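Local coordinates for Emp46p (PDB 2A6V), which serves as a calcium-independent cargo receptor of yeast involved in glycoprotein secretion, with a potassium-binding, lectin-like carbohydrate recognition domain, at residues L172-Q175 against C181-T184; P58-K63 against M215-G220; Q150-M155 against S206-E211; G76-T81 against L121-T126. All coordinates share one frame; numbering follows the deposited sequence.

Contact 1: residues L172-Q175 against C181-T184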
loop_
_atom_site.group_PDB
_atom_site.type_symbol
_atom_site.label_atom_id
_atom_site.label_comp_id
_atom_site.label_asym_id
_atom_site.label_seq_id
_atom_site.Cartn_x
_atom_site.Cartn_y
_atom_site.Cartn_z
ATOM N N LEU A 172 1.159 10.020 12.875
ATOM C CA LEU A 172 0.786 9.448 11.589
ATOM C C LEU A 172 -0.734 9.502 11.473
ATOM O O LEU A 172 -1.461 9.027 12.357
ATOM C CB LEU A 172 1.265 8.012 11.500
ATOM C CG LEU A 172 1.149 7.389 10.105
ATOM C CD1 LEU A 172 2.255 6.396 9.900
ATOM C CD2 LEU A 172 -0.237 6.726 9.902
ATOM N N LYS A 173 -1.219 10.106 10.394
ATOM C CA LYS A 173 -2.630 10.144 10.076
ATOM C C LYS A 173 -2.875 9.381 8.785
ATOM O O LYS A 173 -2.121 9.506 7.829
ATOM C CB LYS A 173 -3.079 11.588 9.894
ATOM C CG LYS A 173 -4.528 11.792 9.657
ATOM C CD LYS A 173 -4.922 13.223 10.011
ATOM C CE LYS A 173 -4.456 14.195 8.970
ATOM N NZ LYS A 173 -4.958 15.558 9.308
ATOM N N LEU A 174 -3.943 8.614 8.764
ATOM C CA LEU A 174 -4.319 7.864 7.587
ATOM C C LEU A 174 -5.712 8.276 7.215
ATOM O O LEU A 174 -6.657 8.042 7.979
ATOM C CB LEU A 174 -4.258 6.365 7.895
ATOM C CG LEU A 174 -4.232 5.377 6.731
ATOM C CD1 LEU A 174 -5.504 5.352 5.999
ATOM C CD2 LEU A 174 -3.045 5.658 5.796
ATOM N N GLN A 175 -5.866 8.892 6.049
ATOM C CA GLN A 175 -7.173 9.276 5.532
ATOM C C GLN A 175 -7.538 8.430 4.322
ATOM O O GLN A 175 -6.680 8.043 3.543
ATOM C CB GLN A 175 -7.175 10.747 5.106
ATOM C CG GLN A 175 -6.881 11.753 6.217
ATOM C CD GLN A 175 -6.534 13.104 5.639
ATOM O OE1 GLN A 175 -5.402 13.332 5.223
ATOM N NE2 GLN A 175 -7.512 13.986 5.575
ATOM N N CYS A 181 -9.327 7.798 8.876
ATOM C CA CYS A 181 -9.485 6.388 9.208
ATOM C C CYS A 181 -8.897 6.148 10.604
ATOM O O CYS A 181 -9.578 5.594 11.490
ATOM C CB CYS A 181 -8.807 5.540 8.132
ATOM S SG CYS A 181 -8.828 3.756 8.415
ATOM N N PHE A 182 -7.668 6.577 10.818
ATOM C CA PHE A 182 -7.053 6.540 12.128
ATOM C C PHE A 182 -5.913 7.530 12.252
ATOM O O PHE A 182 -5.396 8.034 11.250
ATOM C CB PHE A 182 -6.565 5.130 12.482
ATOM C CG PHE A 182 -5.432 4.637 11.616
ATOM C CD1 PHE A 182 -4.123 4.937 11.921
ATOM C CD2 PHE A 182 -5.689 3.806 10.528
ATOM C CE1 PHE A 182 -3.081 4.465 11.117
ATOM C CE2 PHE A 182 -4.663 3.344 9.735
ATOM C CZ PHE A 182 -3.364 3.668 10.038
ATOM N N GLN A 183 -5.542 7.834 13.492
ATOM C CA GLN A 183 -4.323 8.576 13.795
ATOM C C GLN A 183 -3.607 7.839 14.914
ATOM O O GLN A 183 -4.245 7.164 15.732
ATOM C CB GLN A 183 -4.596 10.029 14.219
ATOM C CG GLN A 183 -5.395 10.841 13.225
ATOM C CD GLN A 183 -5.425 12.331 13.559
ATOM O OE1 GLN A 183 -4.380 12.977 13.645
ATOM N NE2 GLN A 183 -6.631 12.874 13.728
ATOM N N THR A 184 -2.293 7.930 14.921
ATOM C CA THR A 184 -1.480 7.159 15.858
ATOM C C THR A 184 -0.119 7.808 16.027
ATOM O O THR A 184 0.335 8.560 15.163
ATOM C CB THR A 184 -1.302 5.709 15.343
ATOM O OG1 THR A 184 -0.526 4.940 16.274
ATOM C CG2 THR A 184 -0.501 5.664 14.036
#
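One face of the Phe182 ring is covered by Leu174, whose CB sits 3.7 Å from the ring centroid and 18° off the ring normal, displaced toward the rim; this is a CH-pi contact. Leu172 reaches the same ring obliquely, its CD2 3.8 Å from Phe182 CE1. The ring arrives there because CG of Phe182 lies between its backbone N and carbonyl carbon (chi1 66°), which brings the aromatic group in toward strand 171-176, under Leu174. On the face of the sheet turned away from Leu172, Leu174 and Phe182 lie Lys173 and Gln183, a non-hydrogen-bonded pair whose aliphatic parts run side by side, Lys173 CD lying 3.7 Å from Gln183 OE1. Leu172 and Thr184 form a hydrogen-bonded pair, with Leu172 N 2.8 Å from Thr184 O. Leu174 N donates to Phe182 O, while Leu174 O accepts from two successive amides: Cys181 N at 2.8 Å and, weakly, Phe182 N at 3.4 Å. Two residues thus face one, a classic beta bulge, and Cys181 CB also packs against Leu174 CD1. SG of Cys181 is tied by a disulfide to Cys147. Strands 171-176 and 179-184 form an antiparallel hairpin at the margin of one sheet of the lectin sandwich: strand 158-165 flanks 171-176, its Leu160 and Leu162 touching Leu174, while Phe182 packs on Ala127 of strand 124-131 in the opposing sheet.

Contact 2: residues P58-K63 against M215-G220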
loop_
_atom_site.group_PDB
_atom_site.type_symbol
_atom_site.label_atom_id
_atom_site.label_comp_id
_atom_site.label_asym_id
_atom_site.label_seq_id
_atom_site.Cartn_x
_atom_site.Cartn_y
_atom_site.Cartn_z
ATOM N N PRO A 58 14.506 2.779 -4.733
ATOM C CA PRO A 58 15.300 3.506 -3.731
ATOM C C PRO A 58 14.594 3.493 -2.383
ATOM O O PRO A 58 13.372 3.631 -2.333
ATOM C CB PRO A 58 15.342 4.925 -4.279
ATOM C CG PRO A 58 14.115 5.071 -5.078
ATOM C CD PRO A 58 13.823 3.706 -5.637
ATOM N N GLU A 59 15.347 3.302 -1.312
ATOM C CA GLU A 59 14.816 3.514 0.033
ATOM C C GLU A 59 14.641 5.005 0.266
ATOM O O GLU A 59 15.407 5.818 -0.246
ATOM C CB GLU A 59 15.759 2.935 1.091
ATOM C CG GLU A 59 15.962 1.449 0.934
ATOM C CD GLU A 59 16.517 0.787 2.170
ATOM O OE1 GLU A 59 17.404 1.381 2.815
ATOM O OE2 GLU A 59 16.069 -0.343 2.472
ATOM N N TYR A 60 13.618 5.358 1.036
ATOM C CA TYR A 60 13.320 6.753 1.355
ATOM C C TYR A 60 13.789 7.130 2.760
ATOM O O TYR A 60 13.526 6.418 3.716
ATOM C CB TYR A 60 11.814 6.989 1.269
ATOM C CG TYR A 60 11.429 8.439 1.428
ATOM C CD1 TYR A 60 11.640 9.338 0.406
ATOM C CD2 TYR A 60 10.852 8.914 2.610
ATOM C CE1 TYR A 60 11.291 10.664 0.532
ATOM C CE2 TYR A 60 10.490 10.247 2.743
ATOM C CZ TYR A 60 10.716 11.124 1.700
ATOM O OH TYR A 60 10.357 12.449 1.809
ATOM N N SER A 61 14.484 8.258 2.866
ATOM C CA SER A 61 14.865 8.829 4.149
ATOM C C SER A 61 14.127 10.157 4.335
ATOM O O SER A 61 14.192 11.037 3.482
ATOM C CB SER A 61 16.389 9.019 4.211
ATOM O OG SER A 61 17.047 7.758 4.223
ATOM N N ILE A 62 13.396 10.277 5.442
ATOM C CA ILE A 62 12.598 11.476 5.700
ATOM C C ILE A 62 13.500 12.639 6.074
ATOM O O ILE A 62 14.502 12.455 6.759
ATOM C CB ILE A 62 11.585 11.226 6.844
ATOM C CG1 ILE A 62 10.376 10.463 6.315
ATOM C CG2 ILE A 62 11.131 12.547 7.500
ATOM C CD1 ILE A 62 9.456 9.993 7.389
ATOM N N LYS A 63 13.123 13.828 5.623
ATOM C CA LYS A 63 13.755 15.067 6.057
ATOM C C LYS A 63 13.049 15.547 7.337
ATOM O O LYS A 63 13.526 15.276 8.434
ATOM C CB LYS A 63 13.717 16.101 4.925
ATOM C CG LYS A 63 14.827 17.159 4.975
ATOM C CD LYS A 63 14.622 18.193 6.094
ATOM C CE LYS A 63 14.942 19.632 5.649
ATOM N NZ LYS A 63 16.207 20.160 6.263
ATOM N N MET A 215 0.254 7.361 -7.700
ATOM C CA MET A 215 0.969 7.388 -6.423
ATOM C C MET A 215 1.911 8.579 -6.382
ATOM O O MET A 215 2.668 8.799 -7.321
ATOM C CB MET A 215 1.733 6.083 -6.172
ATOM C CG MET A 215 2.490 6.037 -4.815
ATOM S SD MET A 215 4.089 6.899 -4.865
ATOM C CE MET A 215 4.706 6.619 -3.246
ATOM N N LYS A 216 1.823 9.378 -5.333
ATOM C CA LYS A 216 2.675 10.542 -5.140
ATOM C C LYS A 216 3.235 10.524 -3.739
ATOM O O LYS A 216 2.533 10.175 -2.787
ATOM C CB LYS A 216 1.885 11.833 -5.320
ATOM C CG LYS A 216 1.371 12.087 -6.713
ATOM C CD LYS A 216 0.610 13.416 -6.798
ATOM C CE LYS A 216 0.153 13.724 -8.218
ATOM N NZ LYS A 216 -0.833 14.844 -8.272
ATOM N N LEU A 217 4.490 10.892 -3.600
ATOM C CA LEU A 217 5.087 11.140 -2.309
ATOM C C LEU A 217 5.482 12.605 -2.272
ATOM O O LEU A 217 5.952 13.139 -3.275
ATOM C CB LEU A 217 6.311 10.255 -2.050
ATOM C CG LEU A 217 7.066 10.520 -0.738
ATOM C CD1 LEU A 217 7.703 9.259 -0.228
ATOM C CD2 LEU A 217 8.142 11.649 -0.848
ATOM N N TYR A 218 5.287 13.240 -1.121
ATOM C CA TYR A 218 5.687 14.626 -0.890
ATOM C C TYR A 218 6.615 14.675 0.308
ATOM O O TYR A 218 6.395 14.011 1.318
ATOM C CB TYR A 218 4.475 15.535 -0.607
ATOM C CG TYR A 218 3.364 15.535 -1.625
ATOM C CD1 TYR A 218 3.172 16.613 -2.489
ATOM C CD2 TYR A 218 2.470 14.466 -1.714
ATOM C CE1 TYR A 218 2.140 16.605 -3.423
ATOM C CE2 TYR A 218 1.448 14.458 -2.630
ATOM C CZ TYR A 218 1.283 15.520 -3.481
ATOM O OH TYR A 218 0.249 15.479 -4.393
ATOM N N ASP A 219 7.636 15.514 0.216
ATOM C CA ASP A 219 8.626 15.645 1.271
ATOM C C ASP A 219 8.106 16.590 2.365
ATOM O O ASP A 219 8.843 17.422 2.887
ATOM C CB ASP A 219 9.940 16.212 0.708
ATOM C CG ASP A 219 10.643 15.284 -0.274
ATOM O OD1 ASP A 219 10.497 14.043 -0.215
ATOM O OD2 ASP A 219 11.422 15.734 -1.139
ATOM N N GLY A 220 6.831 16.471 2.709
ATOM C CA GLY A 220 6.245 17.292 3.748
ATOM C C GLY A 220 4.783 16.952 3.989
ATOM O O GLY A 220 4.215 16.096 3.314
#
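OD1 of Asp219 is gripped by two separate parts of the chain: Tyr60 OH donates to it at 2.6 Å, and the side-chain amide of Asn8 supplies a second hydrogen bond. The phenol comes to the anti side of the carboxylate oxygen, 30° out of the carboxylate plane, whereas OD1 itself lies near the plane of the Tyr60 ring, at its edge. Ring and carboxylate are turned only 24° from each other. The short bond and the second donor would be expected to favour the charged form of Asp219. Tyr60 can span the gap because its CG stands opposite the backbone N (chi1 -173°), sending the ring from the loop 58-63 toward the strand; the nearest CA atoms, those of Tyr60 and Leu217, are still 10.0 Å apart.

In the legume-lectin-like beta sandwich, this loop links strand 51-56 of one sheet to strand 66-75 of the other, and Tyr60 reaches from it to the end of strand 209-218. Leu217 provides the apolar half of the contact. Its CD1 lies over the centre of one Tyr60 face, 3.9 Å from the centroid and almost straight above the ring, a CH-pi approach. The other methyl, CD2, sits 3.6 Å from Tyr60 CE1 and equally close to the hydroxyl. Tyr60 and Leu217 both touch Ile197 of strand 196-202, and the ring of Tyr11 meets that of Tyr60 edge to face.

Contact 3: residues Q150-M155 against S206-E211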
loop_
_atom_site.group_PDB
_atom_site.type_symbol
_atom_site.label_atom_id
_atom_site.label_comp_id
_atom_site.label_asym_id
_atom_site.label_seq_id
_atom_site.Cartn_x
_atom_site.Cartn_y
_atom_site.Cartn_z
ATOM N N GLN A 150 -15.676 0.894 2.507
ATOM C CA GLN A 150 -16.214 0.192 1.344
ATOM C C GLN A 150 -15.284 0.396 0.142
ATOM O O GLN A 150 -15.024 1.530 -0.278
ATOM C CB GLN A 150 -17.626 0.680 1.006
ATOM C CG GLN A 150 -18.332 -0.199 0.015
ATOM C CD GLN A 150 -19.759 0.219 -0.283
ATOM O OE1 GLN A 150 -20.434 -0.435 -1.071
ATOM N NE2 GLN A 150 -20.233 1.264 0.366
ATOM N N TYR A 151 -14.782 -0.705 -0.391
ATOM C CA TYR A 151 -13.864 -0.663 -1.548
ATOM C C TYR A 151 -14.255 -1.647 -2.686
ATOM O O TYR A 151 -13.887 -1.399 -3.826
ATOM C CB TYR A 151 -12.391 -0.896 -1.125
ATOM C CG TYR A 151 -12.143 -2.291 -0.649
ATOM C CD1 TYR A 151 -11.852 -3.306 -1.549
ATOM C CD2 TYR A 151 -12.260 -2.616 0.701
ATOM C CE1 TYR A 151 -11.663 -4.621 -1.125
ATOM C CE2 TYR A 151 -12.082 -3.918 1.150
ATOM C CZ TYR A 151 -11.768 -4.922 0.230
ATOM O OH TYR A 151 -11.631 -6.240 0.634
ATOM N N GLN A 152 -14.944 -2.750 -2.425
ATOM C CA GLN A 152 -15.149 -3.734 -3.485
ATOM C C GLN A 152 -16.027 -3.178 -4.585
ATOM O O GLN A 152 -17.016 -2.480 -4.331
ATOM C CB GLN A 152 -15.756 -5.033 -2.973
ATOM C CG GLN A 152 -14.829 -5.860 -2.116
ATOM C CD GLN A 152 -15.355 -7.254 -1.949
ATOM O OE1 GLN A 152 -16.558 -7.437 -1.717
ATOM N NE2 GLN A 152 -14.478 -8.240 -2.037
ATOM N N ASP A 153 -15.636 -3.524 -5.800
ATOM C CA ASP A 153 -16.423 -3.340 -7.020
ATOM C C ASP A 153 -16.868 -1.880 -7.222
ATOM O O ASP A 153 -18.058 -1.543 -7.239
ATOM C CB ASP A 153 -17.581 -4.332 -7.074
ATOM C CG ASP A 153 -18.195 -4.432 -8.454
ATOM O OD1 ASP A 153 -17.516 -4.086 -9.449
ATOM O OD2 ASP A 153 -19.360 -4.826 -8.625
ATOM N N SER A 154 -15.862 -1.039 -7.393
ATOM C CA SER A 154 -16.027 0.398 -7.666
ATOM C C SER A 154 -15.161 0.804 -8.831
ATOM O O SER A 154 -13.962 0.575 -8.812
ATOM C CB SER A 154 -15.625 1.218 -6.446
ATOM O OG SER A 154 -15.894 2.590 -6.672
ATOM N N MET A 155 -15.768 1.390 -9.859
ATOM C CA MET A 155 -15.016 2.109 -10.884
ATOM C C MET A 155 -14.404 3.379 -10.311
ATOM O O MET A 155 -13.347 3.843 -10.740
ATOM C CB MET A 155 -15.932 2.501 -12.057
ATOM C CG MET A 155 -16.594 1.362 -12.788
ATOM S SD MET A 155 -17.719 2.031 -14.046
ATOM C CE MET A 155 -19.094 2.592 -13.078
ATOM N N SER A 206 -12.448 -15.584 -8.317
ATOM C CA SER A 206 -13.491 -14.607 -8.643
ATOM C C SER A 206 -12.939 -13.373 -9.371
ATOM O O SER A 206 -13.702 -12.543 -9.839
ATOM C CB SER A 206 -14.243 -14.178 -7.378
ATOM O OG SER A 206 -14.761 -15.297 -6.663
ATOM N N LYS A 207 -11.615 -13.236 -9.432
ATOM C CA LYS A 207 -10.953 -12.288 -10.331
ATOM C C LYS A 207 -11.129 -10.828 -9.928
ATOM O O LYS A 207 -11.141 -9.944 -10.775
ATOM C CB LYS A 207 -11.411 -12.503 -11.783
ATOM C CG LYS A 207 -10.266 -12.560 -12.789
ATOM C CD LYS A 207 -10.777 -12.525 -14.242
ATOM C CE LYS A 207 -9.990 -11.563 -15.126
ATOM N NZ LYS A 207 -10.016 -10.125 -14.684
ATOM N N GLU A 208 -11.223 -10.569 -8.623
ATOM C CA GLU A 208 -11.183 -9.192 -8.128
ATOM C C GLU A 208 -9.995 -8.449 -8.745
ATOM O O GLU A 208 -8.869 -8.946 -8.753
ATOM C CB GLU A 208 -11.062 -9.160 -6.592
ATOM C CG GLU A 208 -11.306 -7.786 -6.002
ATOM C CD GLU A 208 -11.601 -7.790 -4.492
ATOM O OE1 GLU A 208 -11.532 -8.844 -3.814
ATOM O OE2 GLU A 208 -11.924 -6.706 -3.983
ATOM N N SER A 209 -10.240 -7.256 -9.269
ATOM C CA SER A 209 -9.198 -6.502 -9.950
ATOM C C SER A 209 -8.723 -5.362 -9.061
ATOM O O SER A 209 -9.364 -4.306 -8.984
ATOM C CB SER A 209 -9.697 -5.977 -11.301
ATOM O OG SER A 209 -8.605 -5.399 -12.011
ATOM N N PHE A 210 -7.604 -5.578 -8.393
ATOM C CA PHE A 210 -6.980 -4.541 -7.581
ATOM C C PHE A 210 -6.082 -3.706 -8.459
ATOM O O PHE A 210 -5.194 -4.235 -9.122
ATOM C CB PHE A 210 -6.178 -5.161 -6.433
ATOM C CG PHE A 210 -7.036 -5.866 -5.410
ATOM C CD1 PHE A 210 -7.812 -5.132 -4.524
ATOM C CD2 PHE A 210 -7.074 -7.244 -5.344
ATOM C CE1 PHE A 210 -8.578 -5.757 -3.561
ATOM C CE2 PHE A 210 -7.868 -7.880 -4.379
ATOM C CZ PHE A 210 -8.611 -7.110 -3.494
ATOM N N GLU A 211 -6.307 -2.401 -8.449
ATOM C CA GLU A 211 -5.698 -1.484 -9.423
ATOM C C GLU A 211 -5.102 -0.268 -8.758
ATOM O O GLU A 211 -5.667 0.251 -7.795
ATOM C CB GLU A 211 -6.719 -1.054 -10.458
ATOM C CG GLU A 211 -7.480 -2.226 -11.049
ATOM C CD GLU A 211 -8.418 -1.876 -12.178
ATOM O OE1 GLU A 211 -8.531 -0.683 -12.524
ATOM O OE2 GLU A 211 -9.036 -2.800 -12.734
HETATM O O HOH W 1 -11.125 -8.136 -1.124
#
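Tyr151 and Gln152 meet Glu208 through one direct polar contact and a shared water. The direct one is weak, long and bent: Gln152 NE2 lies 3.5 Å from Glu208 OE1, with the amide and carboxylate planes 68° apart. The water makes firmer links, accepting from Tyr151 OH at 2.6 Å and donating to Glu208 OE1 at 2.8 Å; its bond from Gln152 NE2 is weak. The remaining polar ends have partners nearby, for Glu208 OE2 accepts from Ser74 OG and Gln152 OE1 from Gly79 N.

Van der Waals contacts fill in around these bonds. Glu208 OE2 stands at the edge of the Tyr151 ring, 3.5 Å from CE1, and the ring and carboxylate are almost coplanar, 4° apart. The carboxylate reaches this place on an extended chain whose CG is opposite the backbone N (chi1 -168°). Glu208 CG lies 3.7 Å above one face of the Phe210 ring, offset toward the rim. Phe210 in turn offers its edge to Tyr151, CE1 to CE1 at 4.1 Å.

The loop 150-155, between strands 145-148 and 158-165, is thereby joined to the chain entering strand 209-218 at one end of the sandwich. The buried Glu208 carboxylate takes bonds from neutral donors, the Ser74 hydroxyl, the water and, weakly, the Gln152 amide; such surroundings could raise its proton affinity, an effect these donors would partly offset.

Contact 4: residues G76-T81 against L121-T126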
loop_
_atom_site.group_PDB
_atom_site.type_symbol
_atom_site.label_atom_id
_atom_site.label_comp_id
_atom_site.label_asym_id
_atom_site.label_seq_id
_atom_site.Cartn_x
_atom_site.Cartn_y
_atom_site.Cartn_z
ATOM N N GLY A 76 -14.840 -5.215 -10.215
ATOM C CA GLY A 76 -15.263 -6.447 -10.846
ATOM C C GLY A 76 -15.810 -7.553 -9.971
ATOM O O GLY A 76 -16.386 -8.521 -10.482
ATOM N N PHE A 77 -15.618 -7.441 -8.661
ATOM C CA PHE A 77 -16.065 -8.468 -7.754
ATOM C C PHE A 77 -16.473 -7.922 -6.405
ATOM O O PHE A 77 -15.704 -7.224 -5.752
ATOM C CB PHE A 77 -14.992 -9.532 -7.515
ATOM C CG PHE A 77 -15.425 -10.592 -6.543
ATOM C CD1 PHE A 77 -16.458 -11.471 -6.872
ATOM C CD2 PHE A 77 -14.842 -10.694 -5.281
ATOM C CE1 PHE A 77 -16.879 -12.437 -5.982
ATOM C CE2 PHE A 77 -15.268 -11.669 -4.396
ATOM C CZ PHE A 77 -16.287 -12.530 -4.743
ATOM N N ARG A 78 -17.677 -8.284 -5.975
ATOM C CA ARG A 78 -18.122 -8.021 -4.613
ATOM C C ARG A 78 -18.629 -9.332 -4.065
ATOM O O ARG A 78 -19.496 -9.964 -4.658
ATOM C CB ARG A 78 -19.225 -6.965 -4.589
ATOM C CG ARG A 78 -19.868 -6.794 -3.222
ATOM C CD ARG A 78 -20.687 -5.515 -3.051
ATOM N NE ARG A 78 -19.839 -4.331 -2.943
ATOM C CZ ARG A 78 -19.182 -3.970 -1.845
ATOM N NH1 ARG A 78 -19.265 -4.703 -0.748
ATOM N NH2 ARG A 78 -18.427 -2.894 -1.842
ATOM N N GLY A 79 -18.066 -9.740 -2.936
ATOM C CA GLY A 79 -18.436 -10.957 -2.263
ATOM C C GLY A 79 -17.293 -11.491 -1.431
ATOM O O GLY A 79 -16.217 -10.898 -1.348
ATOM N N SER A 80 -17.527 -12.668 -0.868
ATOM C CA SER A 80 -16.603 -13.266 0.069
ATOM C C SER A 80 -15.302 -13.652 -0.641
ATOM O O SER A 80 -15.319 -14.180 -1.744
ATOM C CB SER A 80 -17.262 -14.494 0.716
ATOM O OG SER A 80 -16.423 -15.080 1.684
ATOM N N THR A 81 -14.184 -13.366 0.019
ATOM C CA THR A 81 -12.863 -13.653 -0.507
ATOM C C THR A 81 -11.841 -13.362 0.574
ATOM O O THR A 81 -12.098 -12.554 1.465
ATOM C CB THR A 81 -12.579 -12.758 -1.742
ATOM O OG1 THR A 81 -11.271 -13.034 -2.244
ATOM C CG2 THR A 81 -12.545 -11.246 -1.394
ATOM N N LEU A 121 -14.405 -7.571 11.197
ATOM C CA LEU A 121 -14.918 -6.244 10.788
ATOM C C LEU A 121 -15.609 -6.240 9.431
ATOM O O LEU A 121 -16.386 -5.321 9.090
ATOM C CB LEU A 121 -13.782 -5.248 10.697
ATOM C CG LEU A 121 -12.997 -4.919 11.954
ATOM C CD1 LEU A 121 -11.779 -4.077 11.581
ATOM C CD2 LEU A 121 -13.864 -4.210 12.947
ATOM N N GLY A 122 -15.267 -7.216 8.607
ATOM C CA GLY A 122 -15.618 -7.180 7.211
ATOM C C GLY A 122 -14.777 -6.143 6.477
ATOM O O GLY A 122 -13.620 -5.917 6.798
ATOM N N GLU A 123 -15.419 -5.517 5.506
ATOM C CA GLU A 123 -14.797 -4.601 4.550
ATOM C C GLU A 123 -14.175 -3.415 5.286
ATOM O O GLU A 123 -14.870 -2.629 5.935
ATOM C CB GLU A 123 -15.877 -4.159 3.589
ATOM C CG GLU A 123 -15.392 -3.836 2.212
ATOM C CD GLU A 123 -16.512 -3.629 1.202
ATOM O OE1 GLU A 123 -16.160 -3.156 0.115
ATOM O OE2 GLU A 123 -17.715 -3.899 1.468
ATOM N N SER A 124 -12.853 -3.322 5.259
ATOM C CA SER A 124 -12.141 -2.464 6.184
ATOM C C SER A 124 -10.714 -2.155 5.781
ATOM O O SER A 124 -10.157 -2.827 4.898
ATOM C CB SER A 124 -12.119 -3.115 7.582
ATOM O OG SER A 124 -11.424 -4.348 7.539
ATOM N N VAL A 125 -10.152 -1.124 6.428
ATOM C CA VAL A 125 -8.736 -0.854 6.511
ATOM C C VAL A 125 -8.282 -1.334 7.881
ATOM O O VAL A 125 -8.844 -0.932 8.897
ATOM C CB VAL A 125 -8.429 0.669 6.373
ATOM C CG1 VAL A 125 -6.955 0.946 6.474
ATOM C CG2 VAL A 125 -8.967 1.219 5.083
ATOM N N THR A 126 -7.285 -2.192 7.914
ATOM C CA THR A 126 -6.632 -2.608 9.156
ATOM C C THR A 126 -5.149 -2.379 9.055
ATOM O O THR A 126 -4.552 -2.649 8.004
ATOM C CB THR A 126 -6.950 -4.073 9.527
ATOM O OG1 THR A 126 -6.806 -4.936 8.381
ATOM C CG2 THR A 126 -8.405 -4.201 9.991
#
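Arg78 and Glu123 form an end-on, two-pronged salt bridge in which each terminal nitrogen takes its own carboxylate oxygen. NH1 reaches OE2 of Glu123 at 2.8 Å in a nearly straight bond (174°), the oxygen lying in the guanidinium plane but met on its syn side, somewhat out of the carboxylate plane. NH2 meets the syn lone pair of Glu123 OE1 at 3.0 Å in a more bent bond. The 44° twist between guanidinium and carboxylate keeps the pairing from being flat. A bend at chi3 of Arg78 (-73°) turns the guanidinium toward Glu123, whose own chain runs extended beyond CG.

Both partners have further duties around Gln152: Glu123 OE1 also accepts from the backbone N atoms of Tyr151 and Gln152, while Arg78 NH2 donates to Gln152 O. Beyond this, Arg78 packs on Gln150 and Glu123 on Leu117. At the corner the chain turns at Glu123, Ser124 OG donates to Gly122 O at 2.8 Å. The contact is a surface ion pair between the loop after strand 66-75 and the chain corner that leads into strand 124-131, at one end of the legume-lectin-like beta sandwich.

In the fold
From the N terminus, the loop 58-63 comes first, and its partner 215-220 lies near the C terminus, so contact 2 spans most of the chain and encloses the other three. Contact 4 closes next, joining 76-81 to 121-126 before either remaining contact opens. Contact 3 then links 150-155 with 206-211, and the hairpin of contact 1 falls within that span. Contacts 3 and 4 adjoin, their centres about 9 Å apart, and gather four pieces of chain at one end of the sandwich. Contact 2 lies across the chain's centre from them, yet shares strand 209-218 with contact 3. Contact 1, at the sheet margin, touches contact 4 where Cys181 packs on Val125.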